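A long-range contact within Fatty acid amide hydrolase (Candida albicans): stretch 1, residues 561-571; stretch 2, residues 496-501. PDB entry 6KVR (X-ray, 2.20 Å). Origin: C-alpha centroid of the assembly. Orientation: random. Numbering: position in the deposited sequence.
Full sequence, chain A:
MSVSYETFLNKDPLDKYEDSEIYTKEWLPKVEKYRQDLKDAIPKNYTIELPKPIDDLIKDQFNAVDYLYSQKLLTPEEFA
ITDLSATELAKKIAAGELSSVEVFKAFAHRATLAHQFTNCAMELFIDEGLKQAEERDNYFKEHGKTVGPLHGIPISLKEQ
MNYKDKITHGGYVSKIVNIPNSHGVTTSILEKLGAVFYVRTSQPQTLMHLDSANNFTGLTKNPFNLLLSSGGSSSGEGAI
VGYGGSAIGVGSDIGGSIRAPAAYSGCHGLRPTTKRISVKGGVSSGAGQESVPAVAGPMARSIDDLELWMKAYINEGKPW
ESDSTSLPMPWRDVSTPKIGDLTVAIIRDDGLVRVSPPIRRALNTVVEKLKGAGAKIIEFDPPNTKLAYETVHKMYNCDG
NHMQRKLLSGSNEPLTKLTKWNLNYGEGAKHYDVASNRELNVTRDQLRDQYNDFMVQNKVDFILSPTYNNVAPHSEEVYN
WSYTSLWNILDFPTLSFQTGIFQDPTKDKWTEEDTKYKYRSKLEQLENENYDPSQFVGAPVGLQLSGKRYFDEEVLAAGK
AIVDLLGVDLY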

ATOM      1  N   ALA A 561       8.435 -12.731  24.886  1.00 37.44           N
ATOM      2  CA  ALA A 561       9.620 -13.352  25.473  1.00 36.40           C
ATOM      3  C   ALA A 561      10.456 -12.346  26.254  1.00 39.51           C
ATOM      4  O   ALA A 561      10.940 -12.655  27.351  1.00 37.96           O
ATOM      5  CB  ALA A 561      10.465 -13.998  24.374  1.00 37.82           C
ATOM      6  N   ILE A 562      10.639 -11.138  25.702  1.00 36.54           N
ATOM      7  CA  ILE A 562      11.551 -10.160  26.299  1.00 35.17           C
ATOM      8  C   ILE A 562      10.977  -9.614  27.599  1.00 33.93           C
ATOM      9  O   ILE A 562      11.698  -9.442  28.589  1.00 33.24           O
ATOM     10  CB  ILE A 562      11.860  -9.030  25.298  1.00 35.53           C
ATOM     11  CG1 ILE A 562      12.722  -9.549  24.145  1.00 34.68           C
ATOM     12  CG2 ILE A 562      12.556  -7.874  25.994  1.00 35.19           C
ATOM     13  CD1 ILE A 562      13.192  -8.467  23.190  1.00 38.11           C
ATOM     14  N   VAL A 563       9.677  -9.318  27.615  1.00 35.66           N
ATOM     15  CA  VAL A 563       9.035  -8.811  28.822  1.00 36.55           C
ATOM     16  C   VAL A 563       9.057  -9.869  29.919  1.00 41.41           C
ATOM     17  O   VAL A 563       9.147  -9.545  31.115  1.00 41.96           O
ATOM     18  CB  VAL A 563       7.601  -8.354  28.488  1.00 38.16           C
ATOM     19  CG1 VAL A 563       6.746  -8.255  29.734  1.00 40.46           C
ATOM     20  CG2 VAL A 563       7.620  -7.017  27.730  1.00 42.93           C
ATOM     21  N   ASP A 564       8.992 -11.147  29.538  1.00 39.14           N
ATOM     22  CA  ASP A 564       9.090 -12.209  30.532  1.00 43.48           C
ATOM     23  C   ASP A 564      10.525 -12.369  31.018  1.00 37.51           C
ATOM     24  O   ASP A 564      10.762 -12.501  32.222  1.00 43.75           O
ATOM     25  CB  ASP A 564       8.543 -13.516  29.959  1.00 42.44           C
ATOM     26  CG  ASP A 564       7.018 -13.518  29.872  1.00 53.52           C
ATOM     27  OD1 ASP A 564       6.394 -12.510  30.290  1.00 53.55           O
ATOM     28  OD2 ASP A 564       6.441 -14.513  29.374  1.00 60.53           O
ATOM     29  N   LEU A 565      11.497 -12.316  30.104  1.00 36.73           N
ATOM     30  CA  LEU A 565      12.897 -12.298  30.514  1.00 35.09           C
ATOM     31  C   LEU A 565      13.176 -11.182  31.518  1.00 40.66           C
ATOM     32  O   LEU A 565      13.949 -11.369  32.467  1.00 40.34           O
ATOM     33  CB  LEU A 565      13.793 -12.137  29.295  1.00 35.09           C
ATOM     34  CG  LEU A 565      15.250 -11.833  29.658  1.00 42.95           C
ATOM     35  CD1 LEU A 565      15.992 -13.113  30.099  1.00 41.75           C
ATOM     36  CD2 LEU A 565      15.975 -11.105  28.535  1.00 37.51           C
ATOM     37  N   LEU A 566      12.548 -10.016  31.335  1.00 34.36           N
ATOM     38  CA  LEU A 566      12.820  -8.857  32.175  1.00 34.18           C
ATOM     39  C   LEU A 566      11.973  -8.807  33.438  1.00 35.89           C
ATOM     40  O   LEU A 566      12.165  -7.904  34.254  1.00 39.98           O
ATOM     41  CB  LEU A 566      12.604  -7.561  31.385  1.00 33.29           C
ATOM     42  CG  LEU A 566      13.611  -7.257  30.274  1.00 33.25           C
ATOM     43  CD1 LEU A 566      13.148  -6.087  29.402  1.00 32.60           C
ATOM     44  CD2 LEU A 566      14.970  -6.974  30.870  1.00 32.20           C
ATOM     45  N   GLY A 567      11.025  -9.718  33.605  1.00 38.82           N
ATOM     46  CA  GLY A 567      10.175  -9.692  34.776  1.00 34.06           C
ATOM     47  C   GLY A 567       9.193  -8.541  34.826  1.00 39.80           C
ATOM     48  O   GLY A 567       8.784  -8.135  35.921  1.00 38.36           O
ATOM     49  N   VAL A 568       8.780  -8.014  33.677  1.00 33.87           N
ATOM     50  CA  VAL A 568       7.891  -6.857  33.661  1.00 36.26           C
ATOM     51  C   VAL A 568       6.455  -7.316  33.903  1.00 34.53           C
ATOM     52  O   VAL A 568       5.893  -8.081  33.112  1.00 40.00           O
ATOM     53  CB  VAL A 568       8.015  -6.086  32.338  1.00 40.74           C
ATOM     54  CG1 VAL A 568       6.980  -4.969  32.280  1.00 33.84           C
ATOM     55  CG2 VAL A 568       9.438  -5.529  32.182  1.00 33.25           C
ATOM     56  N   ASP A 569       5.861  -6.853  35.003  1.00 34.48           N
ATOM     57  CA  ASP A 569       4.459  -7.128  35.326  1.00 40.40           C
ATOM     58  C   ASP A 569       3.824  -5.793  35.708  1.00 35.16           C
ATOM     59  O   ASP A 569       3.974  -5.335  36.842  1.00 35.81           O
ATOM     60  CB  ASP A 569       4.327  -8.169  36.453  1.00 41.44           C
ATOM     61  CG  ASP A 569       2.919  -8.819  36.519  1.00 48.24           C
ATOM     62  OD1 ASP A 569       1.901  -8.129  36.252  1.00 43.85           O
ATOM     63  OD2 ASP A 569       2.835 -10.037  36.822  1.00 42.51           O
ATOM     64  N   LEU A 570       3.120  -5.172  34.758  1.00 34.25           N
ATOM     65  CA  LEU A 570       2.522  -3.857  34.958  1.00 35.90           C
ATOM     66  C   LEU A 570       1.269  -3.906  35.807  1.00 29.73           C
ATOM     67  O   LEU A 570       0.805  -2.852  36.259  1.00 28.88           O
ATOM     68  CB  LEU A 570       2.194  -3.198  33.611  1.00 30.13           C
ATOM     69  CG  LEU A 570       3.388  -3.058  32.660  1.00 29.62           C
ATOM     70  CD1 LEU A 570       3.044  -2.162  31.490  1.00 35.38           C
ATOM     71  CD2 LEU A 570       4.561  -2.505  33.434  1.00 34.71           C
ATOM     72  N   TYR A 571       0.719  -5.094  36.027  1.00 36.32           N
ATOM     73  CA  TYR A 571      -0.381  -5.284  36.967  1.00 39.77           C
ATOM     74  C   TYR A 571       0.156  -5.372  38.398  1.00 37.50           C
ATOM     75  O   TYR A 571      -0.615  -5.529  39.344  1.00 42.41           O
ATOM     76  CB  TYR A 571      -1.174  -6.542  36.590  1.00 36.80           C
ATOM     77  CG  TYR A 571      -1.627  -6.530  35.145  1.00 37.94           C
ATOM     78  CD1 TYR A 571      -2.576  -5.607  34.705  1.00 35.98           C
ATOM     79  CD2 TYR A 571      -1.095  -7.419  34.218  1.00 37.36           C
ATOM     80  CE1 TYR A 571      -3.003  -5.584  33.384  1.00 34.33           C
ATOM     81  CE2 TYR A 571      -1.508  -7.401  32.882  1.00 38.80           C
ATOM     82  CZ  TYR A 571      -2.463  -6.477  32.477  1.00 38.27           C
ATOM     83  OH  TYR A 571      -2.880  -6.445  31.167  1.00 36.30           O
TER
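Stretch 2 496-501: SFQTGI

Packing of residues 496-501 on the C-terminal helix end and tail, 561-571, of fatty acid amide hydrolase. Stretch 1 enters as a helix that includes 561-565, leaves helical angles at Gly-567 and continues as an irregular tail to Tyr-571. Stretch 2 arrives as a strand that includes 496-499, and turns a corner at Gly-500. Helix and strand run nearly parallel, their N-to-C directions 11° apart and their axes 9.1 Å apart at closest approach, so both chains advance the same way. The backbones come nearest beyond the helix, where the CA atoms of Val-568 and Gly-500 are 5.3 Å apart. The contact buries 321 Å², summed over both sides.

The helix end is held by hydrogen bonds from Leu-565 N to Ala-561 O (2.8 Å) and from Leu-566 N to Ile-562 O (2.9 Å). It closes in a Schellman motif, with Val-568 N hydrogen-bonded to Val-563 O (3.0 Å) and Gly-567 N to Asp-564 O (3.1 Å); the positive phi of Gly-567, 70°, favours glycine, and the chain turns out of the helix direction. On the strand, Phe-497 and Gln-498 have extended angles, whereas those of Thr-499 (-88/-14) are no longer extended, and the corner follows at Gly-500 (82/2). Ile-501 N hydrogen-bonds back to Thr-499 OG1 at 3.1 Å, bracing this turn.

Apolar packing centres on Phe-497, chi1 p, which has its CA-to-CB bond toward stretch 1 and whose ring contacts three side chains. Ile-562 CG2 lies 3.9 Å from Phe-497 CE2 and Val-563 CG2 4.2 Å from Phe-497 CD2, both obliquely placed, while Leu-566 CD1 approaches the ring edge, 4.0 Å from Phe-497 CE2. Farther along, Leu-570 CD1 packs 4.1 Å from Gln-498 CG. Gln-498 starts toward stretch 1 but its end leads away, so its aliphatic part makes this contact and its NE2 is hydrogen-bonded elsewhere in the structure.

Other side chains of stretch 1 rest on the backbone of stretch 2. Val-568, chi1 t, points toward the strand and sets CG2 against its peptide groups, 3.5 Å from Gln-498 O, 3.4 Å from Thr-499 O and 3.6 Å from Gly-500 N. Its CG1 also reaches Gln-498 CB at 4.3 Å. Leu-566 CD1 touches Thr-499 O at 3.9 Å, a contact with the backbone; the CA-to-CB bond of Thr-499 points away. At Gly-500 a CB would point toward stretch 1 and fall 3.3 Å from Val-568 CG2, a tight fit; the local backbone angles would also jam it against the preceding carbonyl oxygen. Glycine therefore suits both the turn and the close approach of Val-568.

No direct hydrogen bond joins the stretches. Water 1 bridges them instead, donating to Thr-499 O at 3.0 Å and to Leu-566 O at 3.1 Å, and so ties the two chains together through two backbone carbonyls.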

ATOM      1  N   SER A 496       6.487  -0.663  21.337  1.00 21.00           N
ATOM      2  CA  SER A 496       7.007   0.104  22.465  1.00 24.53           C
ATOM      3  C   SER A 496       6.659  -0.659  23.740  1.00 24.60           C
ATOM      4  O   SER A 496       5.479  -0.921  24.002  1.00 24.57           O
ATOM      5  CB  SER A 496       6.416   1.514  22.482  1.00 23.25           C
ATOM      6  OG  SER A 496       6.946   2.284  23.548  1.00 28.31           O
ATOM      7  N   PHE A 497       7.679  -1.045  24.512  1.00 26.28           N
ATOM      8  CA  PHE A 497       7.481  -1.911  25.674  1.00 29.78           C
ATOM      9  C   PHE A 497       8.221  -1.379  26.899  1.00 27.19           C
ATOM     10  O   PHE A 497       9.351  -0.891  26.786  1.00 27.70           O
ATOM     11  CB  PHE A 497       7.932  -3.365  25.367  1.00 28.62           C
ATOM     12  CG  PHE A 497       9.437  -3.548  25.277  1.00 30.88           C
ATOM     13  CD1 PHE A 497      10.109  -3.361  24.073  1.00 27.62           C
ATOM     14  CD2 PHE A 497      10.172  -3.932  26.393  1.00 26.34           C
ATOM     15  CE1 PHE A 497      11.487  -3.540  23.987  1.00 29.31           C
ATOM     16  CE2 PHE A 497      11.544  -4.107  26.324  1.00 23.93           C
ATOM     17  CZ  PHE A 497      12.205  -3.918  25.116  1.00 28.46           C
ATOM     18  N   GLN A 498       7.582  -1.479  28.071  1.00 29.68           N
ATOM     19  CA  GLN A 498       8.237  -1.110  29.328  1.00 29.04           C
ATOM     20  C   GLN A 498       9.374  -2.073  29.663  1.00 27.64           C
ATOM     21  O   GLN A 498       9.245  -3.292  29.512  1.00 30.53           O
ATOM     22  CB  GLN A 498       7.235  -1.097  30.480  1.00 27.16           C
ATOM     23  CG  GLN A 498       6.294   0.084  30.454  1.00 29.52           C
ATOM     24  CD  GLN A 498       7.029   1.403  30.329  1.00 31.17           C
ATOM     25  OE1 GLN A 498       8.007   1.656  31.037  1.00 31.39           O
ATOM     26  NE2 GLN A 498       6.559   2.259  29.423  1.00 29.30           N
ATOM     27  N   THR A 499      10.492  -1.519  30.125  1.00 25.96           N
ATOM     28  CA  THR A 499      11.632  -2.324  30.543  1.00 29.14           C
ATOM     29  C   THR A 499      11.567  -2.755  32.007  1.00 32.46           C
ATOM     30  O   THR A 499      12.319  -3.653  32.397  1.00 33.72           O
ATOM     31  CB  THR A 499      12.938  -1.553  30.322  1.00 27.14           C
ATOM     32  OG1 THR A 499      12.955  -0.404  31.177  1.00 25.64           O
ATOM     33  CG2 THR A 499      13.043  -1.100  28.892  1.00 27.96           C
ATOM     34  N   GLY A 500      10.684  -2.164  32.813  1.00 30.35           N
ATOM     35  CA  GLY A 500      10.701  -2.354  34.251  1.00 29.62           C
ATOM     36  C   GLY A 500      11.695  -1.475  34.978  1.00 35.93           C
ATOM     37  O   GLY A 500      11.819  -1.580  36.207  1.00 35.42           O
ATOM     38  N   ILE A 501      12.404  -0.610  34.256  1.00 34.61           N
ATOM     39  CA  ILE A 501      13.355   0.331  34.829  1.00 35.26           C
ATOM     40  C   ILE A 501      12.700   1.701  34.927  1.00 36.35           C
ATOM     41  O   ILE A 501      11.880   2.082  34.076  1.00 31.53           O
ATOM     42  CB  ILE A 501      14.644   0.376  33.991  1.00 35.43           C
ATOM     43  CG1 ILE A 501      15.353  -0.971  34.117  1.00 32.52           C
ATOM     44  CG2 ILE A 501      15.557   1.513  34.464  1.00 36.11           C
ATOM     45  CD1 ILE A 501      16.317  -1.265  33.019  1.00 35.58           C
TER
HETATM   46  O   HOH W   1      13.636  -5.233  34.524  1.00 39.55           O